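Local coordinates for NEQ263 (Nanoarchaeum equitans Kin4-M, PDB 5BN3), which forms, together with its partner NeqA, the core complex of an unusual archaeal ATP synthase and probably takes part in nucleotide binding, at residues K105-I110 / S325-N330; I118-P123 / D341-S346; L124-K129 / K271-L276; K129-S134 / Y297-Q302. All coordinates share one frame; numbering follows the deposited sequence.

Interaction 1. Residues K105-I110 / S325-N330; sequences KVPNEI and SRLAKN. With ADP (adenosine-5'-diphosphate), chain C.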
loop_
_atom_site.group_PDB
_atom_site.type_symbol
_atom_site.label_atom_id
_atom_site.label_comp_id
_atom_site.label_asym_id
_atom_site.label_seq_id
_atom_site.Cartn_x
_atom_site.Cartn_y
_atom_site.Cartn_z
ATOM N N LYS B 105 -11.060 0.516 41.930
ATOM C CA LYS B 105 -9.986 1.191 42.646
ATOM C C LYS B 105 -8.757 1.176 41.744
ATOM O O LYS B 105 -8.444 0.150 41.139
ATOM C CB LYS B 105 -9.676 0.475 43.961
ATOM C CG LYS B 105 -8.452 1.021 44.683
ATOM C CD LYS B 105 -8.144 0.205 45.929
ATOM C CE LYS B 105 -6.771 0.546 46.488
ATOM N NZ LYS B 105 -6.380 -0.380 47.588
ATOM N N VAL B 106 -8.069 2.308 41.640
ATOM C CA VAL B 106 -6.869 2.386 40.815
ATOM C C VAL B 106 -5.728 1.606 41.463
ATOM O O VAL B 106 -5.412 1.832 42.629
ATOM C CB VAL B 106 -6.433 3.845 40.590
ATOM C CG1 VAL B 106 -5.184 3.900 39.727
ATOM C CG2 VAL B 106 -7.557 4.637 39.939
ATOM N N PRO B 107 -5.121 0.672 40.708
ATOM C CA PRO B 107 -3.981 -0.115 41.195
ATOM C C PRO B 107 -2.866 0.779 41.739
ATOM O O PRO B 107 -2.549 1.800 41.125
ATOM C CB PRO B 107 -3.512 -0.853 39.940
ATOM C CG PRO B 107 -4.772 -1.036 39.145
ATOM C CD PRO B 107 -5.567 0.229 39.373
ATOM N N ASN B 108 -2.296 0.403 42.882
ATOM C CA ASN B 108 -1.287 1.221 43.552
ATOM C C ASN B 108 -0.266 0.378 44.309
ATOM O O ASN B 108 0.602 0.913 45.001
ATOM C CB ASN B 108 -1.957 2.189 44.529
ATOM C CG ASN B 108 -2.611 1.472 45.695
ATOM O OD1 ASN B 108 -3.190 0.398 45.531
ATOM N ND2 ASN B 108 -2.517 2.060 46.882
ATOM N N GLU B 109 -0.383 -0.940 44.186
ATOM C CA GLU B 109 0.488 -1.861 44.911
ATOM C C GLU B 109 1.367 -2.668 43.954
ATOM O O GLU B 109 0.868 -3.468 43.160
ATOM C CB GLU B 109 -0.354 -2.795 45.783
ATOM C CG GLU B 109 0.445 -3.791 46.599
ATOM C CD GLU B 109 -0.439 -4.721 47.412
ATOM O OE1 GLU B 109 -1.635 -4.404 47.603
ATOM O OE2 GLU B 109 0.063 -5.772 47.859
ATOM N N ILE B 110 2.676 -2.452 44.032
ATOM C CA ILE B 110 3.628 -3.152 43.172
ATOM C C ILE B 110 3.700 -4.652 43.470
ATOM O O ILE B 110 3.855 -5.060 44.622
ATOM C CB ILE B 110 5.048 -2.549 43.299
ATOM C CG1 ILE B 110 5.086 -1.140 42.700
ATOM C CG2 ILE B 110 6.074 -3.431 42.607
ATOM C CD1 ILE B 110 6.456 -0.482 42.762
ATOM N N SER B 325 5.038 0.889 31.783
ATOM C CA SER B 325 3.984 0.555 32.731
ATOM C C SER B 325 3.285 1.856 33.092
ATOM O O SER B 325 3.873 2.713 33.758
ATOM C CB SER B 325 4.560 -0.109 33.983
ATOM O OG SER B 325 3.543 -0.338 34.943
ATOM N N ARG B 326 2.042 2.012 32.641
ATOM C CA ARG B 326 1.318 3.275 32.807
ATOM C C ARG B 326 1.054 3.642 34.259
ATOM O O ARG B 326 1.093 4.816 34.624
ATOM C CB ARG B 326 -0.017 3.244 32.054
ATOM C CG ARG B 326 0.096 3.502 30.567
ATOM C CD ARG B 326 -1.252 3.392 29.883
ATOM N NE ARG B 326 -1.119 2.967 28.492
ATOM C CZ ARG B 326 -0.959 3.798 27.467
ATOM N NH1 ARG B 326 -0.910 5.104 27.675
ATOM N NH2 ARG B 326 -0.848 3.321 26.235
ATOM N N LEU B 327 0.778 2.638 35.082
ATOM C CA LEU B 327 0.366 2.877 36.460
ATOM C C LEU B 327 1.539 2.814 37.433
ATOM O O LEU B 327 1.364 3.023 38.630
ATOM C CB LEU B 327 -0.718 1.874 36.870
ATOM C CG LEU B 327 -1.964 1.817 35.982
ATOM C CD1 LEU B 327 -2.998 0.862 36.553
ATOM C CD2 LEU B 327 -2.560 3.195 35.824
ATOM N N ALA B 328 2.730 2.544 36.905
ATOM C CA ALA B 328 3.937 2.344 37.713
ATOM C C ALA B 328 4.143 3.390 38.808
ATOM O O ALA B 328 4.445 3.048 39.950
ATOM C CB ALA B 328 5.158 2.281 36.815
ATOM N N LYS B 329 3.973 4.660 38.452
ATOM C CA LYS B 329 4.181 5.766 39.387
ATOM C C LYS B 329 3.291 5.697 40.632
ATOM O O LYS B 329 3.681 6.171 41.702
ATOM C CB LYS B 329 3.993 7.094 38.675
ATOM N N ASN B 330 2.099 5.119 40.489
ATOM C CA ASN B 330 1.174 4.969 41.610
ATOM C C ASN B 330 1.743 4.143 42.763
ATOM O O ASN B 330 1.329 4.309 43.910
ATOM C CB ASN B 330 -0.143 4.333 41.146
ATOM C CG ASN B 330 -0.942 5.232 40.230
ATOM O OD1 ASN B 330 -0.674 6.427 40.123
ATOM N ND2 ASN B 330 -1.945 4.661 39.571
HETATM P PB ADP C . -1.764 7.945 25.835
HETATM O O1B ADP C . -1.285 8.832 24.717
HETATM O O2B ADP C . -3.052 8.384 26.476
HETATM O O3B ADP C . -1.695 6.476 25.506
HETATM P PA ADP C . -0.882 8.504 28.518
HETATM O O1A ADP C . -1.536 9.847 28.657
HETATM O O2A ADP C . -1.503 7.299 29.176
HETATM O O3A ADP C . -0.626 8.186 26.956
HETATM O "O5'" ADP C . 0.632 8.643 29.046
HETATM C "C5'" ADP C . 1.554 7.572 28.851
HETATM C "C4'" ADP C . 2.622 7.597 29.939
HETATM O "O4'" ADP C . 3.370 8.818 29.875
HETATM C "C3'" ADP C . 1.968 7.516 31.307
HETATM O "O3'" ADP C . 2.550 6.437 32.045
HETATM C "C2'" ADP C . 2.272 8.844 31.965
HETATM O "O2'" ADP C . 2.653 8.675 33.330
HETATM C "C1'" ADP C . 3.413 9.442 31.159
HETATM N N9 ADP C . 3.219 10.906 31.030
HETATM C C8 ADP C . 2.535 11.535 30.056
HETATM N N7 ADP C . 2.552 12.879 30.240
HETATM C C5 ADP C . 3.266 13.128 31.354
HETATM C C6 ADP C . 3.674 14.333 32.112
HETATM N N6 ADP C . 3.315 15.578 31.703
HETATM N N1 ADP C . 4.422 14.141 33.223
HETATM C C2 ADP C . 4.786 12.912 33.638
HETATM N N3 ADP C . 4.450 11.778 32.999
HETATM C C4 ADP C . 3.705 11.823 31.870
#

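Interaction 2. Residues I118-P123 / D341-S346; sequences IDVAHP and DILIKS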
loop_
_atom_site.group_PDB
_atom_site.type_symbol
_atom_site.label_atom_id
_atom_site.label_comp_id
_atom_site.label_asym_id
_atom_site.label_seq_id
_atom_site.Cartn_x
_atom_site.Cartn_y
_atom_site.Cartn_z
ATOM N N ILE B 118 12.245 -5.055 34.776
ATOM C CA ILE B 118 10.837 -4.743 35.009
ATOM C C ILE B 118 10.644 -3.914 36.282
ATOM O O ILE B 118 10.083 -2.820 36.236
ATOM C CB ILE B 118 9.991 -6.030 35.120
ATOM C CG1 ILE B 118 9.914 -6.740 33.764
ATOM C CG2 ILE B 118 8.592 -5.712 35.627
ATOM C CD1 ILE B 118 9.122 -8.037 33.796
ATOM N N ASP B 119 11.121 -4.432 37.412
ATOM C CA ASP B 119 10.815 -3.857 38.727
ATOM C C ASP B 119 11.198 -2.388 38.943
ATOM O O ASP B 119 10.454 -1.641 39.578
ATOM C CB ASP B 119 11.430 -4.716 39.838
ATOM C CG ASP B 119 10.739 -6.056 39.994
ATOM O OD1 ASP B 119 9.613 -6.218 39.477
ATOM O OD2 ASP B 119 11.320 -6.948 40.647
ATOM N N VAL B 120 12.354 -1.976 38.431
ATOM C CA VAL B 120 12.823 -0.609 38.652
ATOM C C VAL B 120 12.022 0.428 37.865
ATOM O O VAL B 120 11.365 1.288 38.447
ATOM C CB VAL B 120 14.323 -0.461 38.318
ATOM C CG1 VAL B 120 14.765 0.975 38.509
ATOM C CG2 VAL B 120 15.148 -1.381 39.199
ATOM N N ALA B 121 12.062 0.333 36.541
ATOM C CA ALA B 121 11.463 1.364 35.698
ATOM C C ALA B 121 10.028 1.068 35.267
ATOM O O ALA B 121 9.256 1.989 35.021
ATOM C CB ALA B 121 12.331 1.618 34.487
ATOM N N HIS B 122 9.666 -0.206 35.169
ATOM C CA HIS B 122 8.338 -0.562 34.660
ATOM C C HIS B 122 7.591 -1.579 35.523
ATOM O O HIS B 122 7.135 -2.602 35.007
ATOM C CB HIS B 122 8.461 -1.114 33.233
ATOM C CG HIS B 122 9.370 -0.316 32.350
ATOM N ND1 HIS B 122 9.098 0.981 31.972
ATOM C CD2 HIS B 122 10.548 -0.638 31.757
ATOM C CE1 HIS B 122 10.067 1.426 31.193
ATOM N NE2 HIS B 122 10.959 0.461 31.047
ATOM N N PRO B 123 7.445 -1.301 36.834
ATOM C CA PRO B 123 6.882 -2.335 37.707
ATOM C C PRO B 123 5.421 -2.655 37.415
ATOM O O PRO B 123 4.652 -1.775 37.014
ATOM C CB PRO B 123 7.014 -1.725 39.107
ATOM C CG PRO B 123 7.018 -0.254 38.880
ATOM C CD PRO B 123 7.729 -0.054 37.568
ATOM N N ASP B 341 13.953 7.112 37.033
ATOM C CA ASP B 341 14.243 8.268 36.196
ATOM C C ASP B 341 15.708 8.292 35.759
ATOM O O ASP B 341 16.005 8.525 34.588
ATOM C CB ASP B 341 13.882 9.561 36.935
ATOM C CG ASP B 341 13.535 10.696 35.990
ATOM O OD1 ASP B 341 12.758 10.465 35.040
ATOM O OD2 ASP B 341 14.041 11.819 36.195
ATOM N N ILE B 342 16.618 8.039 36.695
ATOM C CA ILE B 342 18.049 8.046 36.397
ATOM C C ILE B 342 18.414 6.919 35.424
ATOM O O ILE B 342 19.260 7.098 34.548
ATOM C CB ILE B 342 18.898 7.974 37.703
ATOM C CG1 ILE B 342 19.890 9.139 37.781
ATOM C CG2 ILE B 342 19.632 6.643 37.828
ATOM C CD1 ILE B 342 21.106 8.973 36.886
ATOM N N LEU B 343 17.755 5.771 35.559
ATOM C CA LEU B 343 18.041 4.632 34.695
ATOM C C LEU B 343 17.572 4.905 33.273
ATOM O O LEU B 343 18.328 4.737 32.318
ATOM C CB LEU B 343 17.368 3.368 35.236
ATOM C CG LEU B 343 17.323 2.168 34.286
ATOM C CD1 LEU B 343 18.715 1.597 34.069
ATOM C CD2 LEU B 343 16.373 1.099 34.803
ATOM N N ILE B 344 16.322 5.338 33.147
ATOM C CA ILE B 344 15.716 5.574 31.841
ATOM C C ILE B 344 16.418 6.693 31.071
ATOM O O ILE B 344 16.769 6.526 29.901
ATOM C CB ILE B 344 14.216 5.909 31.981
ATOM C CG1 ILE B 344 13.444 4.689 32.489
ATOM C CG2 ILE B 344 13.648 6.371 30.656
ATOM C CD1 ILE B 344 13.596 3.463 31.607
ATOM N N LYS B 345 16.630 7.826 31.732
ATOM C CA LYS B 345 17.226 8.990 31.078
ATOM C C LYS B 345 18.686 8.771 30.677
ATOM O O LYS B 345 19.106 9.198 29.603
ATOM C CB LYS B 345 17.092 10.233 31.968
ATOM C CG LYS B 345 15.648 10.637 32.270
ATOM C CD LYS B 345 15.221 11.870 31.481
ATOM C CE LYS B 345 13.722 12.134 31.612
ATOM N NZ LYS B 345 13.285 12.380 33.014
ATOM N N SER B 346 19.453 8.106 31.535
ATOM C CA SER B 346 20.865 7.856 31.255
ATOM C C SER B 346 21.065 6.786 30.182
ATOM O O SER B 346 21.990 6.876 29.376
ATOM C CB SER B 346 21.611 7.463 32.531
ATOM O OG SER B 346 21.433 8.433 33.547
#

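Interaction 3. Residues L124-K129 / K271-L276; sequences LLKGQK and KGSITL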
loop_
_atom_site.group_PDB
_atom_site.type_symbol
_atom_site.label_atom_id
_atom_site.label_comp_id
_atom_site.label_asym_id
_atom_site.label_seq_id
_atom_site.Cartn_x
_atom_site.Cartn_y
_atom_site.Cartn_z
ATOM N N LEU B 124 5.064 -3.922 37.610
ATOM C CA LEU B 124 3.689 -4.395 37.487
ATOM C C LEU B 124 2.947 -4.153 38.798
ATOM O O LEU B 124 3.476 -4.432 39.876
ATOM C CB LEU B 124 3.696 -5.894 37.161
ATOM C CG LEU B 124 2.429 -6.727 37.383
ATOM C CD1 LEU B 124 1.340 -6.329 36.411
ATOM C CD2 LEU B 124 2.726 -8.210 37.255
ATOM N N LEU B 125 1.728 -3.629 38.710
ATOM C CA LEU B 125 0.916 -3.381 39.901
ATOM C C LEU B 125 -0.237 -4.377 39.992
ATOM O O LEU B 125 -0.695 -4.892 38.975
ATOM C CB LEU B 125 0.380 -1.944 39.906
ATOM C CG LEU B 125 1.238 -0.864 40.573
ATOM C CD1 LEU B 125 2.624 -0.806 39.979
ATOM C CD2 LEU B 125 0.570 0.496 40.460
ATOM N N LYS B 126 -0.701 -4.656 41.208
ATOM C CA LYS B 126 -1.791 -5.614 41.391
ATOM C C LYS B 126 -3.100 -5.062 40.832
ATOM O O LYS B 126 -3.557 -3.985 41.230
ATOM C CB LYS B 126 -1.961 -6.007 42.864
ATOM C CG LYS B 126 -2.787 -7.277 43.058
ATOM C CD LYS B 126 -2.732 -7.795 44.493
ATOM C CE LYS B 126 -3.594 -6.964 45.426
ATOM N NZ LYS B 126 -3.653 -7.554 46.794
ATOM N N GLY B 127 -3.694 -5.801 39.899
ATOM C CA GLY B 127 -4.906 -5.358 39.235
ATOM C C GLY B 127 -4.622 -4.717 37.890
ATOM O O GLY B 127 -5.540 -4.362 37.156
ATOM N N GLN B 128 -3.346 -4.571 37.559
ATOM C CA GLN B 128 -2.968 -3.954 36.290
ATOM C C GLN B 128 -3.109 -4.939 35.132
ATOM O O GLN B 128 -2.992 -6.157 35.312
ATOM C CB GLN B 128 -1.528 -3.428 36.365
ATOM C CG GLN B 128 -1.100 -2.533 35.206
ATOM C CD GLN B 128 0.274 -1.916 35.422
ATOM O OE1 GLN B 128 0.936 -2.185 36.425
ATOM N NE2 GLN B 128 0.704 -1.084 34.482
ATOM N N LYS B 129 -3.395 -4.407 33.948
ATOM C CA LYS B 129 -3.323 -5.195 32.729
ATOM C C LYS B 129 -2.132 -4.695 31.917
ATOM O O LYS B 129 -2.047 -3.511 31.579
ATOM C CB LYS B 129 -4.627 -5.099 31.924
ATOM C CG LYS B 129 -5.129 -3.680 31.704
ATOM C CD LYS B 129 -6.374 -3.661 30.839
ATOM C CE LYS B 129 -6.788 -2.241 30.510
ATOM N NZ LYS B 129 -7.284 -1.491 31.691
ATOM N N LYS B 271 -12.686 -5.823 47.098
ATOM C CA LYS B 271 -12.803 -7.238 47.454
ATOM C C LYS B 271 -11.680 -8.127 46.912
ATOM O O LYS B 271 -11.301 -9.108 47.551
ATOM C CB LYS B 271 -14.152 -7.792 46.985
ATOM C CG LYS B 271 -15.360 -7.053 47.534
ATOM C CD LYS B 271 -15.322 -6.970 49.050
ATOM C CE LYS B 271 -16.583 -6.313 49.589
ATOM N NZ LYS B 271 -16.410 -5.834 50.988
ATOM N N GLY B 272 -11.163 -7.799 45.731
ATOM C CA GLY B 272 -10.149 -8.630 45.101
ATOM C C GLY B 272 -9.559 -8.002 43.852
ATOM O O GLY B 272 -9.802 -6.830 43.568
ATOM N N SER B 273 -8.786 -8.781 43.098
ATOM C CA SER B 273 -8.093 -8.240 41.935
ATOM C C SER B 273 -7.862 -9.268 40.833
ATOM O O SER B 273 -7.668 -10.457 41.102
ATOM C CB SER B 273 -6.751 -7.631 42.353
ATOM O OG SER B 273 -5.847 -8.634 42.782
ATOM N N ILE B 274 -7.895 -8.797 39.591
ATOM C CA ILE B 274 -7.447 -9.588 38.452
ATOM C C ILE B 274 -6.264 -8.891 37.797
ATOM O O ILE B 274 -6.412 -7.815 37.210
ATOM C CB ILE B 274 -8.558 -9.769 37.397
ATOM C CG1 ILE B 274 -9.730 -10.565 37.977
ATOM C CG2 ILE B 274 -8.012 -10.476 36.165
ATOM C CD1 ILE B 274 -10.889 -10.734 37.011
ATOM N N THR B 275 -5.085 -9.493 37.915
ATOM C CA THR B 275 -3.910 -9.004 37.201
ATOM C C THR B 275 -3.809 -9.765 35.881
ATOM O O THR B 275 -3.774 -10.998 35.862
ATOM C CB THR B 275 -2.621 -9.177 38.028
ATOM O OG1 THR B 275 -2.758 -8.481 39.273
ATOM C CG2 THR B 275 -1.425 -8.616 37.277
ATOM N N LEU B 276 -3.775 -9.027 34.776
ATOM C CA LEU B 276 -3.891 -9.635 33.456
ATOM C C LEU B 276 -2.657 -9.381 32.600
ATOM O O LEU B 276 -2.239 -8.239 32.420
ATOM C CB LEU B 276 -5.145 -9.105 32.753
ATOM C CG LEU B 276 -5.425 -9.574 31.326
ATOM C CD1 LEU B 276 -5.524 -11.080 31.285
ATOM C CD2 LEU B 276 -6.707 -8.949 30.805
#

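Interaction 4. Residues K129-S134 / Y297-Q302; sequences KIAIFS and YITEGQ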
loop_
_atom_site.group_PDB
_atom_site.type_symbol
_atom_site.label_atom_id
_atom_site.label_comp_id
_atom_site.label_asym_id
_atom_site.label_seq_id
_atom_site.Cartn_x
_atom_site.Cartn_y
_atom_site.Cartn_z
ATOM N N LYS B 129 -3.395 -4.407 33.948
ATOM C CA LYS B 129 -3.323 -5.195 32.729
ATOM C C LYS B 129 -2.132 -4.695 31.917
ATOM O O LYS B 129 -2.047 -3.511 31.579
ATOM C CB LYS B 129 -4.627 -5.099 31.924
ATOM C CG LYS B 129 -5.129 -3.680 31.704
ATOM C CD LYS B 129 -6.374 -3.661 30.839
ATOM C CE LYS B 129 -6.788 -2.241 30.510
ATOM N NZ LYS B 129 -7.284 -1.491 31.691
ATOM N N ILE B 130 -1.197 -5.591 31.630
ATOM C CA ILE B 130 -0.001 -5.215 30.888
ATOM C C ILE B 130 0.439 -6.340 29.956
ATOM O O ILE B 130 0.523 -7.498 30.361
ATOM C CB ILE B 130 1.138 -4.784 31.842
ATOM C CG1 ILE B 130 2.421 -4.495 31.066
ATOM C CG2 ILE B 130 1.390 -5.847 32.886
ATOM C CD1 ILE B 130 3.325 -3.502 31.770
ATOM N N ALA B 131 0.700 -5.995 28.699
ATOM C CA ALA B 131 0.994 -6.999 27.685
ATOM C C ALA B 131 2.486 -7.262 27.527
ATOM O O ALA B 131 3.317 -6.430 27.886
ATOM C CB ALA B 131 0.396 -6.587 26.358
ATOM N N ILE B 132 2.817 -8.431 26.990
ATOM C CA ILE B 132 4.170 -8.699 26.522
ATOM C C ILE B 132 4.127 -8.774 24.995
ATOM O O ILE B 132 3.390 -9.587 24.434
ATOM C CB ILE B 132 4.725 -10.020 27.097
ATOM C CG1 ILE B 132 4.776 -9.966 28.628
ATOM C CG2 ILE B 132 6.117 -10.307 26.542
ATOM C CD1 ILE B 132 5.156 -11.287 29.269
ATOM N N PHE B 133 4.893 -7.910 24.331
ATOM C CA PHE B 133 4.991 -7.923 22.873
ATOM C C PHE B 133 6.303 -8.596 22.510
ATOM O O PHE B 133 7.354 -8.223 23.036
ATOM C CB PHE B 133 5.027 -6.498 22.300
ATOM C CG PHE B 133 3.736 -5.732 22.433
ATOM C CD1 PHE B 133 2.611 -6.300 23.012
ATOM C CD2 PHE B 133 3.651 -4.430 21.958
ATOM C CE1 PHE B 133 1.429 -5.577 23.126
ATOM C CE2 PHE B 133 2.476 -3.704 22.067
ATOM C CZ PHE B 133 1.363 -4.280 22.654
ATOM N N SER B 134 6.262 -9.568 21.607
ATOM C CA SER B 134 7.490 -10.253 21.208
ATOM C C SER B 134 7.608 -10.452 19.703
ATOM O O SER B 134 6.620 -10.740 19.028
ATOM C CB SER B 134 7.619 -11.605 21.919
ATOM O OG SER B 134 8.766 -12.311 21.468
ATOM N N TYR B 297 -3.008 0.415 22.664
ATOM C CA TYR B 297 -4.000 1.439 22.990
ATOM C C TYR B 297 -4.954 1.034 24.116
ATOM O O TYR B 297 -5.723 1.864 24.609
ATOM C CB TYR B 297 -4.824 1.803 21.748
ATOM C CG TYR B 297 -4.205 2.852 20.850
ATOM C CD1 TYR B 297 -4.010 4.149 21.297
ATOM C CD2 TYR B 297 -3.848 2.550 19.544
ATOM C CE1 TYR B 297 -3.453 5.111 20.475
ATOM C CE2 TYR B 297 -3.293 3.509 18.713
ATOM C CZ TYR B 297 -3.100 4.787 19.187
ATOM O OH TYR B 297 -2.551 5.755 18.376
ATOM N N ILE B 298 -4.917 -0.236 24.513
ATOM C CA ILE B 298 -5.836 -0.738 25.537
ATOM C C ILE B 298 -5.155 -1.112 26.855
ATOM O O ILE B 298 -5.564 -0.647 27.919
ATOM C CB ILE B 298 -6.633 -1.957 25.033
ATOM C CG1 ILE B 298 -7.435 -1.577 23.789
ATOM C CG2 ILE B 298 -7.572 -2.462 26.119
ATOM C CD1 ILE B 298 -7.857 -2.768 22.952
ATOM N N THR B 299 -4.136 -1.964 26.794
ATOM C CA THR B 299 -3.427 -2.364 28.010
ATOM C C THR B 299 -2.755 -1.167 28.672
ATOM O O THR B 299 -2.517 -0.141 28.031
ATOM C CB THR B 299 -2.394 -3.495 27.760
ATOM O OG1 THR B 299 -1.404 -3.059 26.821
ATOM C CG2 THR B 299 -3.084 -4.742 27.235
ATOM N N GLU B 300 -2.458 -1.301 29.959
ATOM C CA GLU B 300 -1.846 -0.209 30.701
ATOM C C GLU B 300 -0.329 -0.330 30.640
ATOM O O GLU B 300 0.358 -0.333 31.663
ATOM C CB GLU B 300 -2.375 -0.175 32.138
ATOM C CG GLU B 300 -3.830 0.290 32.206
ATOM C CD GLU B 300 -4.592 -0.249 33.402
ATOM O OE1 GLU B 300 -4.091 -1.175 34.078
ATOM O OE2 GLU B 300 -5.707 0.254 33.659
ATOM N N GLY B 301 0.177 -0.422 29.416
ATOM C CA GLY B 301 1.597 -0.574 29.181
ATOM C C GLY B 301 1.936 -1.898 28.528
ATOM O O GLY B 301 1.055 -2.723 28.261
ATOM N N GLN B 302 3.223 -2.105 28.268
ATOM C CA GLN B 302 3.676 -3.335 27.638
ATOM C C GLN B 302 5.162 -3.559 27.872
ATOM O O GLN B 302 5.935 -2.604 27.970
ATOM C CB GLN B 302 3.377 -3.310 26.132
ATOM C CG GLN B 302 4.178 -2.275 25.335
ATOM C CD GLN B 302 3.671 -0.859 25.512
ATOM O OE1 GLN B 302 2.468 -0.630 25.647
ATOM N NE2 GLN B 302 4.591 0.105 25.509
#

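Interaction 1. Residues K105-I110 / S325-N330
The first torsions of Asn330 (chi1 -67°) and Leu327 set CG of each on the side facing 105-110; chi2 of -14° then sets the Asn330 amide, and chi2 of -176° carries Leu327 CD1 to the ring of Pro107. Leu327 CD1 meets this ring along its CB, CG and CD side, closest to Pro107 CG at 3.7 Å. Beside it, Asn330 ND2 donates a weak bond of 3.3 Å to Pro107 O. The Asn330 side chain crosses that of Val106 at about a right angle, ND2 3.3 Å from Val106 CG1. The two loops thus meet through one apolar patch and one soft polar link.

Arg326 extends from the other flank of its loop to ADP held on the neighbouring alpha-chain subunit. Arg326 NH1 lies 2.7 Å from ADP O3B and also 2.7 Å from ADP O2A, the latter a weak, bent bond. Gly296 O takes NH2, which would steady the guanidinium's rotation. A leucine in place of Arg326 would probably leave O3B and O2A without this cationic partner from across the subunit boundary. As in related rotary ATPases, the geometry is consistent with an arginine finger, whose positive charge would be expected to offset negative charge on the diphosphate.

Interaction 2. Residues I118-P123 / D341-S346
Ala121, close after helix 116-119, brings its CA to 7.1 Å from that of Ile344, and residues 120-122, in loop or turn, lie against helix 334-356. Ile344 carries CG1 anti to its carbonyl carbon (chi1 -67°), and chi2 of -57° sets Ile344 CD1, which reaches Ala121 CB at 3.6 Å. Ile344 CD1 also lies 4.0 Å from His122 NE2, approaching the imidazole obliquely. Ala121 CB sits 3.8 Å above the plane of the His122 ring, over its centre, and so touches both the ring face and the isoleucine methyl. One helical position earlier, Leu343 CD2 reaches Val120 CG1 at 4.0 Å and Ala121 CB at 4.1 Å. Phe383 of helix 367-384 packs on both Val120 and Leu343, extending the apolar cluster.

On helix 334-356, Lys345 NZ bridges back one turn to Asp341 OD1 at 2.8 Å, on the syn side of the carboxylate. Ser346 OG returns its proton to Ile342 O at 2.7 Å, a carbonyl that also accepts Ser346 N.

The contact joins the nucleotide-binding domain to the C-terminal helical domain. No hydrogen bond crosses it: cohesion comes from methyl groups, while the histidine's polar edge is used elsewhere, NE2 bonding Leu320 O and ND1 a glycerol. A carbonyl partner would favour a proton on NE2.

Interaction 3. Residues L124-K129 / K271-L276
Thr275 grips the opposite loop with both branches of its side chain. Thr275 OG1 accepts Gly127 N at 2.9 Å in an almost straight bond (172° at the hydrogen). The other branch, Thr275 CG2, is anti to the backbone N and meets Leu124 CD1 tip to tip at 3.7 Å. Next along the strand, Leu276 N donates to Gln128 O over 3.0 Å, and Lys129 CA makes a CH...O contact of 3.2 Å with Leu276 O, so the backbones join in a single bridge. Toward the start of strand 273-281, Lys126 lays CG 3.4 Å from Ser273 OG.

The next shell fixes these groups. Leu125 to Gln128 form a type II beta turn, closed by Gln128 N on Leu125 O at 3.0 Å. Gln128, extended through CG and CD, places OE1 to take Leu125 N at 2.8 Å in the carbonyl plane, while NE2 serves Glu300 O and Ser325 OG. Asp220 receives Lys126 NZ on OD2 and Ser273 OG on OD1, tying both segments to strand 220-226 through one carboxylate. Lys129 sends its ammonium to Glu264 and Glu300.

Gly127 is the third residue of the turn, with a positive phi at which a CB would collide with Lys126 O, the usual reason for glycine there. The buried Thr275 hydroxyl gives the turn's Gly127 N-H an acceptor, and strand 273-281 binds the turn by one side-chain and one backbone hydrogen bond.

Interaction 4. Residues K129-S134 / Y297-Q302
Phe133 has one ring face covered by Gln302, whose CB stands 4.0 Å above the plane over its centre in a CH-pi contact. Gln302 takes the crowded first torsion (chi1 67°), with CG between backbone N and carbonyl carbon, and bends at chi2; its amide ends 28° from the ring plane and bonds Lys322 O through NE2. A second flat group, the Glu300 carboxylate, meets Lys129 where the two side chains cross at about a right angle: Glu300 OE2 forms a weak salt bridge with Lys129 NZ at 3.1 Å, and Glu300 OE1 lies 3.3 Å from Lys129 N in a weak but straight bond.

Lys129 O in turn accepts Glu300 N at 2.8 Å. Beyond it, Ala131 N bonds weakly to Gly301 O, and Ala131 pairs with Gln302 as strand 131-134 runs parallel to strand 301-304 within the core sheet of the P-loop NTPase-like domain. Glu300 centres an inverse gamma turn at the entry to this pairing. An alanine here would probably leave Lys129 NZ dependent on Glu264 and deprive Asn255 of the neighbouring alpha chain of its acceptor OE2. Ile130 CG1 rests 3.6 Å from Gly301 O.

Interactions 3 and 4 meet interaction 1 beside Arg326, the residue that binds ADP of the alpha chain. Interaction 4 lies against it: Arg326 N is 3.0 Å from Glu300 O, a probable hydrogen bond, and the Glu300 side chain is about 4 Å from that of Arg326. Glu300 O also probably accepts Gln128 NE2 of interaction 3 at 2.9 Å. Gln128 NE2 is 3.0 Å from Ser325 OG, probably hydrogen-bonded, and Ser325 OG in turn reaches Pro123 O of interaction 2 at 2.8 Å. Interactions 3 and 4 share Lys129 and feed one sheet. Interaction 2, centred about 15 Å from the centre of interaction 1, stays farther off, the His122 side chain about 9 Å from ADP.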